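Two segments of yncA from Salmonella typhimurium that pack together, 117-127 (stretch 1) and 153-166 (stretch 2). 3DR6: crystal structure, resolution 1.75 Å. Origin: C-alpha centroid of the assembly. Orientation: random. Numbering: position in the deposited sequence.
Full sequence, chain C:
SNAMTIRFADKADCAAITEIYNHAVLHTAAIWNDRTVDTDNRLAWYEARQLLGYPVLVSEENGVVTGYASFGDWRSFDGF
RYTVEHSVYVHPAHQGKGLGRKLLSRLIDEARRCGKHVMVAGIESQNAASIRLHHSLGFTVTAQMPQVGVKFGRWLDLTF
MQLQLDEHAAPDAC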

# COMPACT_ATOMS: atom_id res chain seq x y z
N HIS C 117 4.64 -11.48 10.06
CA HIS C 117 5.88 -10.95 10.68
C HIS C 117 5.77 -9.50 11.16
O HIS C 117 6.43 -9.11 12.14
CB HIS C 117 7.06 -11.12 9.70
CG HIS C 117 8.40 -10.74 10.28
ND1 HIS C 117 8.96 -11.37 11.36
CD2 HIS C 117 9.30 -9.79 9.89
CE1 HIS C 117 10.13 -10.84 11.63
NE2 HIS C 117 10.38 -9.89 10.74
N VAL C 118 4.93 -8.70 10.48
CA VAL C 118 4.73 -7.29 10.89
C VAL C 118 3.24 -6.97 10.73
O VAL C 118 2.66 -7.38 9.72
CB VAL C 118 5.55 -6.29 9.98
CG1 VAL C 118 5.25 -4.84 10.38
CG2 VAL C 118 7.06 -6.58 10.07
N MSE C 119 2.63 -6.26 11.70
CA MSE C 119 1.26 -5.66 11.48
C MSE C 119 1.45 -4.16 11.37
O MSE C 119 2.16 -3.53 12.17
CB MSE C 119 0.16 -5.98 12.55
CG MSE C 119 -1.50 -5.70 12.12
SE MSE C 119 -2.26 -5.99 13.84
CE MSE C 119 -1.00 -7.51 14.44
N VAL C 120 0.83 -3.61 10.36
CA VAL C 120 0.87 -2.19 10.09
C VAL C 120 -0.49 -1.57 10.42
O VAL C 120 -1.53 -2.16 10.09
CB VAL C 120 1.18 -1.96 8.60
CG1 VAL C 120 1.10 -0.45 8.25
CG2 VAL C 120 2.54 -2.50 8.26
N ALA C 121 -0.47 -0.39 11.03
CA ALA C 121 -1.65 0.42 11.20
C ALA C 121 -1.51 1.68 10.35
O ALA C 121 -0.46 2.31 10.36
CB ALA C 121 -1.81 0.79 12.70
N GLY C 122 -2.56 2.03 9.61
CA GLY C 122 -2.62 3.30 8.86
C GLY C 122 -3.56 4.20 9.65
O GLY C 122 -4.73 3.84 9.88
N ILE C 123 -3.04 5.33 10.12
CA ILE C 123 -3.74 6.18 11.07
C ILE C 123 -3.68 7.62 10.55
O ILE C 123 -2.61 8.08 10.11
CB ILE C 123 -3.07 6.09 12.49
CG1 ILE C 123 -2.99 4.65 13.01
CG2 ILE C 123 -3.82 6.99 13.49
CD1 ILE C 123 -2.07 4.51 14.25
N GLU C 124 -4.82 8.33 10.54
CA GLU C 124 -4.76 9.77 10.21
C GLU C 124 -3.83 10.44 11.22
O GLU C 124 -3.96 10.21 12.41
CB GLU C 124 -6.13 10.41 10.25
CG GLU C 124 -6.09 11.78 9.55
CD GLU C 124 -7.16 12.71 9.99
OE1 GLU C 124 -7.98 12.33 10.85
OE2 GLU C 124 -7.19 13.84 9.43
N SER C 125 -2.90 11.27 10.75
CA SER C 125 -1.79 11.70 11.59
C SER C 125 -2.22 12.51 12.81
O SER C 125 -1.50 12.55 13.84
CB SER C 125 -0.77 12.48 10.78
OG SER C 125 -0.22 11.70 9.72
N GLN C 126 -3.40 13.13 12.71
CA GLN C 126 -3.92 13.98 13.77
C GLN C 126 -4.67 13.21 14.88
O GLN C 126 -5.01 13.79 15.95
CB GLN C 126 -4.73 15.14 13.14
CG GLN C 126 -3.84 16.15 12.31
CD GLN C 126 -3.36 15.63 10.89
OE1 GLN C 126 -3.73 14.54 10.41
NE2 GLN C 126 -2.53 16.45 10.21
N ASN C 127 -4.87 11.90 14.66
CA ASN C 127 -5.56 11.02 15.62
C ASN C 127 -4.64 10.57 16.76
O ASN C 127 -4.12 9.43 16.79
CB ASN C 127 -6.22 9.83 14.90
CG ASN C 127 -7.20 9.05 15.78
OD1 ASN C 127 -7.23 9.19 17.01
ND2 ASN C 127 -7.98 8.21 15.14
N GLY C 153 -13.13 17.34 1.62
CA GLY C 153 -12.66 18.59 1.06
C GLY C 153 -11.27 18.99 1.51
O GLY C 153 -10.83 20.11 1.23
N ARG C 154 -10.58 18.08 2.19
CA ARG C 154 -9.22 18.37 2.65
C ARG C 154 -8.20 17.27 2.33
O ARG C 154 -8.56 16.10 2.29
CB ARG C 154 -9.21 18.70 4.15
CG ARG C 154 -9.24 17.54 5.12
CD ARG C 154 -9.41 18.04 6.57
NE ARG C 154 -9.30 16.91 7.49
CZ ARG C 154 -10.35 16.21 7.89
NH1 ARG C 154 -10.19 15.19 8.71
NH2 ARG C 154 -11.57 16.56 7.48
N TRP C 155 -6.95 17.66 2.11
CA TRP C 155 -5.86 16.67 2.01
C TRP C 155 -5.61 16.11 3.39
O TRP C 155 -5.66 16.86 4.38
CB TRP C 155 -4.58 17.29 1.46
CG TRP C 155 -4.75 17.84 0.06
CD1 TRP C 155 -4.68 19.14 -0.33
CD2 TRP C 155 -4.99 17.07 -1.14
NE1 TRP C 155 -4.87 19.24 -1.69
CE2 TRP C 155 -5.07 17.99 -2.21
CE3 TRP C 155 -5.16 15.69 -1.39
CZ2 TRP C 155 -5.31 17.58 -3.55
CZ3 TRP C 155 -5.40 15.28 -2.73
CH2 TRP C 155 -5.47 16.22 -3.79
N LEU C 156 -5.38 14.80 3.46
CA LEU C 156 -5.16 14.10 4.72
C LEU C 156 -3.73 13.58 4.81
O LEU C 156 -3.16 13.12 3.79
CB LEU C 156 -6.13 12.92 4.85
CG LEU C 156 -7.63 13.19 4.76
CD1 LEU C 156 -8.39 11.87 4.89
CD2 LEU C 156 -8.07 14.18 5.84
N ASP C 157 -3.18 13.63 6.04
CA ASP C 157 -1.84 13.10 6.32
C ASP C 157 -1.97 11.69 6.92
O ASP C 157 -2.90 11.42 7.72
CB ASP C 157 -1.08 13.99 7.30
CG ASP C 157 -0.98 15.45 6.82
OD1 ASP C 157 -1.16 15.75 5.61
OD2 ASP C 157 -0.72 16.31 7.69
N LEU C 158 -1.06 10.81 6.51
CA LEU C 158 -1.10 9.41 6.96
C LEU C 158 0.10 9.10 7.84
O LEU C 158 1.25 9.39 7.47
CB LEU C 158 -1.08 8.47 5.75
CG LEU C 158 -1.06 6.96 6.05
CD1 LEU C 158 -2.33 6.58 6.77
CD2 LEU C 158 -0.96 6.16 4.76
N THR C 159 -0.18 8.48 8.97
CA THR C 159 0.87 7.91 9.80
C THR C 159 0.80 6.38 9.64
O THR C 159 -0.28 5.79 9.68
CB THR C 159 0.66 8.33 11.28
OG1 THR C 159 0.85 9.75 11.38
CG2 THR C 159 1.64 7.63 12.22
N PHE C 160 1.95 5.75 9.40
CA PHE C 160 2.01 4.30 9.59
C PHE C 160 2.67 4.01 10.91
O PHE C 160 3.68 4.62 11.27
CB PHE C 160 2.77 3.55 8.51
CG PHE C 160 2.04 3.37 7.21
CD1 PHE C 160 2.66 3.75 6.03
CD2 PHE C 160 0.75 2.78 7.17
CE1 PHE C 160 2.01 3.57 4.76
CE2 PHE C 160 0.11 2.59 5.92
CZ PHE C 160 0.75 2.99 4.72
N MSE C 161 2.06 3.09 11.64
CA MSE C 161 2.75 2.47 12.78
C MSE C 161 2.88 0.97 12.56
O MSE C 161 2.10 0.36 11.81
CB MSE C 161 2.03 2.78 14.08
CG MSE C 161 1.86 4.27 14.31
SE MSE C 161 0.96 4.66 16.03
CE MSE C 161 2.39 4.19 17.22
N GLN C 162 3.88 0.37 13.17
CA GLN C 162 4.06 -1.05 12.96
C GLN C 162 4.52 -1.79 14.21
O GLN C 162 5.09 -1.20 15.11
CB GLN C 162 5.01 -1.34 11.81
CG GLN C 162 6.48 -0.95 12.07
CD GLN C 162 7.33 -1.18 10.83
OE1 GLN C 162 7.31 -0.35 9.88
NE2 GLN C 162 8.07 -2.29 10.81
N LEU C 163 4.26 -3.09 14.23
CA LEU C 163 4.65 -3.98 15.32
C LEU C 163 5.23 -5.23 14.70
O LEU C 163 4.55 -5.93 13.93
CB LEU C 163 3.44 -4.35 16.20
CG LEU C 163 3.67 -5.44 17.26
CD1 LEU C 163 4.66 -4.94 18.34
CD2 LEU C 163 2.34 -5.84 17.89
N GLN C 164 6.49 -5.51 15.02
CA GLN C 164 7.12 -6.77 14.58
C GLN C 164 6.66 -7.87 15.53
O GLN C 164 6.69 -7.73 16.75
CB GLN C 164 8.65 -6.63 14.56
CG GLN C 164 9.31 -7.78 13.83
CD GLN C 164 10.80 -7.59 13.61
OE1 GLN C 164 11.22 -6.58 13.04
NE2 GLN C 164 11.59 -8.57 14.03
N LEU C 165 6.21 -8.98 14.94
CA LEU C 165 5.52 -10.04 15.69
C LEU C 165 6.41 -11.21 16.17
O LEU C 165 6.00 -12.00 17.01
CB LEU C 165 4.35 -10.56 14.84
CG LEU C 165 3.30 -9.49 14.48
CD1 LEU C 165 2.17 -10.05 13.60
CD2 LEU C 165 2.73 -8.87 15.76
N ASP C 166 7.64 -11.29 15.64
CA ASP C 166 8.58 -12.36 16.01
C ASP C 166 9.98 -11.94 15.57
O ASP C 166 10.12 -11.02 14.76
CB ASP C 166 8.20 -13.67 15.31
CG ASP C 166 8.40 -13.60 13.79
OD1 ASP C 166 9.53 -13.87 13.32
OD2 ASP C 166 7.42 -13.30 13.06
O HOH W 1 -4.93 14.64 8.21
O HOH W 2 1.08 11.75 13.76

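Strands 118-124 and 154-164 run antiparallel, their axes 159° apart and 4.6 Å at closest approach; the two stretches bury 1036 Å² between them, both sides summed. Paired backbone hydrogen bonds join Met119 with Leu163 (N to O and O to N, both 3.0 Å), Ala121 with Met161 (N to O 2.8 Å, O to N 2.9 Å) and Ile123 with Thr159 (N to O 2.8 Å, O to N 2.7 Å). Leu165 N to His117 O (2.8 Å) extends the ladder at one end, and Ser125 N to Asp157 O (3.0 Å) at the other, where a type I turn from Glu124 to Asn127 leaves the strand. In the non-hydrogen-bonded pairs the CA atoms draw closer, Val120 and Gln162 to 4.4 Å, and CA-H...O contacts fill the gaps, as from Gln162 CA to Met119 O (3.2 Å).

Side chains alternate between the sheet faces. On one, Val120 CG1 packs against Phe160 CD2 at 3.4 Å; Gly122 has no side chain, and its CA lies 3.8 Å from Phe160 CD2. On the other, Ile123 CD1 meets the selenium of selenomethionine Met161 (SE, 3.5 Å), and the CE methyl of selenomethionine Met119 reaches Leu165 CD1 (4.1 Å); these apolar chains suit their buried positions.

Polar groups secure both ends. His117 ND1 donates to Asp166 OD2 (3.0 Å) at the ring edge, while Gln164 CG covers one ring face, 4.1 Å from the centroid of His117. At the turn two hydroxyls meet, Ser125 OG lying 2.8 Å from Thr159 OG1. Gln126 NE2 donates to Asp157 OD2 (3.1 Å). Glu124 OE2 forms a salt bridge with Arg154 NH1 through a weak, 3.4 Å hydrogen bond. Water 1 donates to Glu124 OE2 (2.7 Å) and Gln126 OE1 (2.5 Å) and accepts from Asp157 N (3.0 Å), bridging the stretches.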